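Local coordinates for ABC transporter substrate binding protein (Ribose) (Agrobacterium vitis, PDB 4WUT), which probably binds a sugar in the periplasm for uptake by an ABC transporter and here holds beta-D-fucopyranose in its cleft, at residues V110-D114 with S115-K119; V263-S267 with Y268-E272. All blocks are in the same frame, centred on the assembly; numbering follows the deposited sequence.

Interactions 1 and 2 each bring one end of a strand of the sheet to the same sugar, in a chain whose family and strand order fit the type I periplasmic binding protein fold. Their centres lie about 15 Å apart, but the parts nearest the pocket touch. Asp114 CB packs on the selenium of Met270 (SE) at 3.7 Å, and Ile113 CG2 comes to 3.7 Å from Met270 O, so the helix begun in 263-272 lies against the turn of 110-119. Hydroxyl O2 of the sugar is their shared point: it is a donor to interaction 1 and an acceptor from interaction 2. Asp245, Lys31, Glu65, Arg169 and Ser165 supply further hydrogen bonds around the ring.

Interaction 1 (V110-D114 with S115-K119). With FCB (beta-D-fucopyranose), chain E.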
loop_
_atom_site.group_PDB
_atom_site.type_symbol
_atom_site.label_atom_id
_atom_site.label_comp_id
_atom_site.label_asym_id
_atom_site.label_seq_id
_atom_site.Cartn_x
_atom_site.Cartn_y
_atom_site.Cartn_z
ATOM N N VAL A 110 -4.712 -19.310 -4.823
ATOM C CA VAL A 110 -4.733 -17.861 -4.771
ATOM C C VAL A 110 -3.901 -17.405 -3.568
ATOM O O VAL A 110 -4.060 -17.905 -2.457
ATOM C CB VAL A 110 -6.163 -17.313 -4.630
ATOM C CG1 VAL A 110 -6.137 -15.810 -4.409
ATOM C CG2 VAL A 110 -7.014 -17.647 -5.872
ATOM N N VAL A 111 -2.987 -16.475 -3.805
ATOM C CA VAL A 111 -2.280 -15.815 -2.724
ATOM C C VAL A 111 -2.628 -14.330 -2.822
ATOM O O VAL A 111 -2.664 -13.768 -3.914
ATOM C CB VAL A 111 -0.778 -16.060 -2.835
ATOM C CG1 VAL A 111 0.000 -15.156 -1.888
ATOM C CG2 VAL A 111 -0.483 -17.526 -2.568
ATOM N N ILE A 112 -2.945 -13.734 -1.674
ATOM C CA ILE A 112 -3.293 -12.323 -1.558
ATOM C C ILE A 112 -2.096 -11.517 -1.078
ATOM O O ILE A 112 -1.398 -11.923 -0.123
ATOM C CB ILE A 112 -4.477 -12.130 -0.588
ATOM C CG1 ILE A 112 -5.677 -12.986 -1.034
ATOM C CG2 ILE A 112 -4.850 -10.671 -0.445
ATOM C CD1 ILE A 112 -6.287 -12.597 -2.352
ATOM N N ILE A 113 -1.826 -10.404 -1.757
ATOM C CA ILE A 113 -0.776 -9.495 -1.325
ATOM C C ILE A 113 -1.317 -8.104 -1.032
ATOM O O ILE A 113 -2.337 -7.684 -1.610
ATOM C CB ILE A 113 0.375 -9.415 -2.339
ATOM C CG1 ILE A 113 -0.163 -9.066 -3.728
ATOM C CG2 ILE A 113 1.172 -10.711 -2.343
ATOM C CD1 ILE A 113 0.902 -8.575 -4.677
ATOM N N ASP A 114 -0.671 -7.445 -0.073
ATOM C CA ASP A 114 -0.792 -6.008 0.169
ATOM C C ASP A 114 -2.059 -5.564 0.887
ATOM O O ASP A 114 -1.997 -4.862 1.900
ATOM C CB ASP A 114 -0.647 -5.208 -1.125
ATOM C CG ASP A 114 -0.879 -3.747 -0.903
ATOM O OD1 ASP A 114 0.024 -3.081 -0.341
ATOM O OD2 ASP A 114 -1.979 -3.237 -1.245
ATOM N N SER A 115 -3.211 -5.961 0.355
ATOM C CA SER A 115 -4.497 -5.464 0.825
ATOM C C SER A 115 -5.372 -6.658 1.155
ATOM O O SER A 115 -5.540 -7.566 0.341
ATOM C CB SER A 115 -5.174 -4.641 -0.264
ATOM O OG SER A 115 -4.629 -3.353 -0.331
HETATM N N MSE A 116 -5.909 -6.671 2.363
HETATM C CA MSE A 116 -6.703 -7.791 2.831
HETATM C C MSE A 116 -7.992 -8.017 2.053
HETATM O O MSE A 116 -8.543 -7.105 1.408
HETATM C CB MSE A 116 -7.068 -7.590 4.312
HETATM C CG MSE A 116 -7.699 -6.270 4.621
HETATM SE SE MSE A 116 -8.587 -6.229 6.372
HETATM C CE MSE A 116 -10.069 -7.473 6.038
ATOM N N LEU A 117 -8.439 -9.262 2.123
ATOM C CA LEU A 117 -9.820 -9.617 1.813
ATOM C C LEU A 117 -10.617 -9.764 3.094
ATOM O O LEU A 117 -10.059 -10.015 4.164
ATOM C CB LEU A 117 -9.888 -10.952 1.087
ATOM C CG LEU A 117 -9.518 -11.007 -0.385
ATOM C CD1 LEU A 117 -9.729 -12.414 -0.925
ATOM C CD2 LEU A 117 -10.320 -9.985 -1.224
ATOM N N SER A 118 -11.931 -9.656 2.983
ATOM C CA SER A 118 -12.834 -9.883 4.088
ATOM C C SER A 118 -12.608 -11.242 4.756
ATOM O O SER A 118 -12.153 -12.190 4.119
ATOM C CB SER A 118 -14.259 -9.837 3.542
ATOM O OG SER A 118 -15.196 -10.215 4.519
ATOM N N LYS A 119 -12.950 -11.321 6.038
ATOM C CA LYS A 119 -12.983 -12.600 6.770
ATOM C C LYS A 119 -13.810 -13.658 6.040
ATOM O O LYS A 119 -13.470 -14.841 6.042
ATOM C CB LYS A 119 -13.567 -12.379 8.162
ATOM C CG LYS A 119 -12.744 -11.461 9.044
ATOM C CD LYS A 119 -11.591 -12.200 9.728
ATOM C CE LYS A 119 -12.090 -13.272 10.689
ATOM N NZ LYS A 119 -10.992 -13.844 11.539
HETATM C C1 FCB E . 0.634 1.268 -1.170
HETATM C C2 FCB E . -0.583 0.462 -0.737
HETATM C C3 FCB E . -1.206 -0.193 -1.846
HETATM C C4 FCB E . -1.513 0.820 -2.981
HETATM C C5 FCB E . -0.171 1.553 -3.253
HETATM C C6 FCB E . -0.297 2.619 -4.380
HETATM O O1 FCB E . 0.934 2.066 -0.126
HETATM O O2 FCB E . -0.093 -0.542 0.194
HETATM O O3 FCB E . -2.427 -0.791 -1.340
HETATM O O4 FCB E . -2.580 1.726 -2.606
HETATM O O5 FCB E . 0.234 2.224 -2.142
HETATM O O HOH W 1 -4.100 -5.094 4.204
#
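Asp114 and Ser115 form a tight corner just past strand 110-113, a classic gamma turn centred on Asp114 in a ligand-pocket loop of the periplasmic binding protein fold. The evidence is the phi and psi of Asp114 (77° and -53°) together with the bond from Ser115 N to Ile113 O, 2.8 Å long. Along the Asp114 side chain, CB lies 3.1 Å from Ser115 N, and CG lies anti to the backbone N (chi1 175°), 3.4 Å from O3 of the fucose, carrying the carboxylate out to the sugar. There OD1 accepts a hydrogen bond from O2 of the fucose at 2.6 Å. OD2 accepts one from O3 at a notably short 2.5 Å and another from Ser115 OG, which meets it from above the carboxylate plane. With one oxygen gripped twice and the other once, rotation of the carboxylate should be restricted. Ser115 OG is itself a partner of Lys31 NZ and Ser165 N. A bridging water joins Asp114 O to Met116 N. Farther from the pocket, the Ile112 and Leu117 side chains cross at about a right angle, their CD1 methyls 3.7 Å apart, while Ile112 CG2 sits 3.3 Å from Ser115 O, a buried carbonyl oxygen without a hydrogen-bond partner.

Interaction 2 (V263-S267 with Y268-E272); sequences VVQGS and YQMGE. With FCB (beta-D-fucopyranose), chain E.
With chi1 of Gln265 at -50° and that of Met270 at -69°, each CG lies anti to its own carbonyl carbon, and the two extended chains approach each other at a slant where strand 261-265 passes into helix 267-282. The touching end is the terminal methyl of Met270, a selenomethionine: its CE rests 3.6 Å from Gln265 OE1 and 3.9 Å from Gln265 CB. Nearer its root, Met270 CG passes 3.3 Å from Gly266 O. That carbonyl belongs to the N-cap residue and accepts the bond from Met270 N at 2.9 Å, almost in line with C=O, which starts the helical pattern; the next bond, Gly271 N to Ser267 O, is weak. Gly266 is also the centre of an inverse gamma turn, closed by a weak bond of 3.2 Å from Ser267 N to Gln265 O, a turn that lies where the chain passes from strand to helix. Beyond the bend, Ser267 OG is bonded to Asn40 ND2 of helix 36-49. The Gln265 amide reaches the sugar: NE2 donates to O2 of the fucose at 3.1 Å and 167°, a nearly straight bond. NE2 also bonds Asp245 OD1, and OE1 bonds Thr131 OG1. With both ends of the amide engaged and the methyl of Met270 against its oxygen, the group's rotation is probably fixed, presenting an N-H to the sugar hydroxyl.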
loop_
_atom_site.group_PDB
_atom_site.type_symbol
_atom_site.label_atom_id
_atom_site.label_comp_id
_atom_site.label_asym_id
_atom_site.label_seq_id
_atom_site.Cartn_x
_atom_site.Cartn_y
_atom_site.Cartn_z
ATOM N N VAL A 263 6.896 5.843 5.679
ATOM C CA VAL A 263 6.864 4.457 6.128
ATOM C C VAL A 263 6.916 3.573 4.885
ATOM O O VAL A 263 5.992 3.591 4.055
ATOM C CB VAL A 263 5.589 4.155 6.963
ATOM C CG1 VAL A 263 5.580 2.725 7.466
ATOM C CG2 VAL A 263 5.443 5.145 8.125
ATOM N N VAL A 264 7.966 2.781 4.775
ATOM C CA VAL A 264 8.258 2.048 3.562
ATOM C C VAL A 264 8.030 0.560 3.776
ATOM O O VAL A 264 8.508 -0.034 4.745
ATOM C CB VAL A 264 9.709 2.312 3.079
ATOM C CG1 VAL A 264 9.948 1.655 1.727
ATOM C CG2 VAL A 264 9.972 3.820 2.995
ATOM N N GLN A 265 7.303 -0.029 2.830
ATOM C CA GLN A 265 6.879 -1.427 2.869
ATOM C C GLN A 265 7.824 -2.355 2.099
ATOM O O GLN A 265 8.752 -1.912 1.429
ATOM C CB GLN A 265 5.471 -1.560 2.285
ATOM C CG GLN A 265 4.472 -0.608 2.841
ATOM C CD GLN A 265 3.125 -0.838 2.213
ATOM O OE1 GLN A 265 2.416 -1.783 2.568
ATOM N NE2 GLN A 265 2.787 -0.024 1.251
ATOM N N GLY A 266 7.594 -3.658 2.217
ATOM C CA GLY A 266 8.372 -4.647 1.488
ATOM C C GLY A 266 7.724 -4.984 0.159
ATOM O O GLY A 266 7.291 -6.121 -0.091
ATOM N N SER A 267 7.646 -3.992 -0.716
ATOM C CA SER A 267 6.934 -4.194 -1.982
ATOM C C SER A 267 7.585 -5.245 -2.902
ATOM O O SER A 267 6.911 -6.105 -3.482
ATOM C CB SER A 267 6.731 -2.865 -2.714
ATOM O OG SER A 267 7.940 -2.222 -3.007
ATOM N N TYR A 268 8.898 -5.181 -3.043
ATOM C CA TYR A 268 9.606 -6.192 -3.818
ATOM C C TYR A 268 9.353 -7.571 -3.228
ATOM O O TYR A 268 9.096 -8.507 -3.963
ATOM C CB TYR A 268 11.102 -5.874 -3.822
ATOM C CG TYR A 268 11.993 -6.780 -4.639
ATOM C CD1 TYR A 268 12.482 -7.962 -4.110
ATOM C CD2 TYR A 268 12.393 -6.422 -5.917
ATOM C CE1 TYR A 268 13.341 -8.779 -4.846
ATOM C CE2 TYR A 268 13.235 -7.226 -6.656
ATOM C CZ TYR A 268 13.701 -8.397 -6.123
ATOM O OH TYR A 268 14.548 -9.197 -6.867
ATOM N N GLN A 269 9.432 -7.687 -1.902
ATOM C CA GLN A 269 9.216 -8.958 -1.229
ATOM C C GLN A 269 7.807 -9.515 -1.482
ATOM O O GLN A 269 7.639 -10.716 -1.666
ATOM C CB GLN A 269 9.465 -8.836 0.285
ATOM C CG GLN A 269 9.499 -10.202 0.953
ATOM C CD GLN A 269 9.590 -10.188 2.485
ATOM O OE1 GLN A 269 9.798 -9.146 3.127
ATOM N NE2 GLN A 269 9.423 -11.369 3.075
HETATM N N MSE A 270 6.793 -8.650 -1.515
HETATM C CA MSE A 270 5.441 -9.123 -1.773
HETATM C C MSE A 270 5.383 -9.829 -3.117
HETATM O O MSE A 270 4.750 -10.885 -3.262
HETATM C CB MSE A 270 4.450 -7.961 -1.752
HETATM C CG MSE A 270 4.239 -7.341 -0.377
HETATM SE SE MSE A 270 2.989 -5.848 -0.505
HETATM C CE MSE A 270 3.636 -4.778 0.974
ATOM N N GLY A 271 6.033 -9.250 -4.120
ATOM C CA GLY A 271 6.076 -9.859 -5.431
ATOM C C GLY A 271 6.911 -11.135 -5.449
ATOM O O GLY A 271 6.467 -12.159 -5.953
ATOM N N GLU A 272 8.129 -11.086 -4.901
ATOM C CA GLU A 272 9.025 -12.228 -4.978
ATOM C C GLU A 272 8.479 -13.402 -4.162
ATOM O O GLU A 272 8.346 -14.521 -4.676
ATOM C CB GLU A 272 10.425 -11.849 -4.484
ATOM C CG GLU A 272 11.510 -12.845 -4.867
ATOM C CD GLU A 272 12.841 -12.529 -4.222
ATOM O OE1 GLU A 272 12.847 -11.915 -3.134
ATOM O OE2 GLU A 272 13.879 -12.896 -4.809
HETATM C C1 FCB E . 0.634 1.268 -1.170
HETATM C C2 FCB E . -0.583 0.462 -0.737
HETATM C C3 FCB E . -1.206 -0.193 -1.846
HETATM C C4 FCB E . -1.513 0.820 -2.981
HETATM C C5 FCB E . -0.171 1.553 -3.253
HETATM C C6 FCB E . -0.297 2.619 -4.380
HETATM O O1 FCB E . 0.934 2.066 -0.126
HETATM O O2 FCB E . -0.093 -0.542 0.194
HETATM O O3 FCB E . -2.427 -0.791 -1.340
HETATM O O4 FCB E . -2.580 1.726 -2.606
HETATM O O5 FCB E . 0.234 2.224 -2.142
#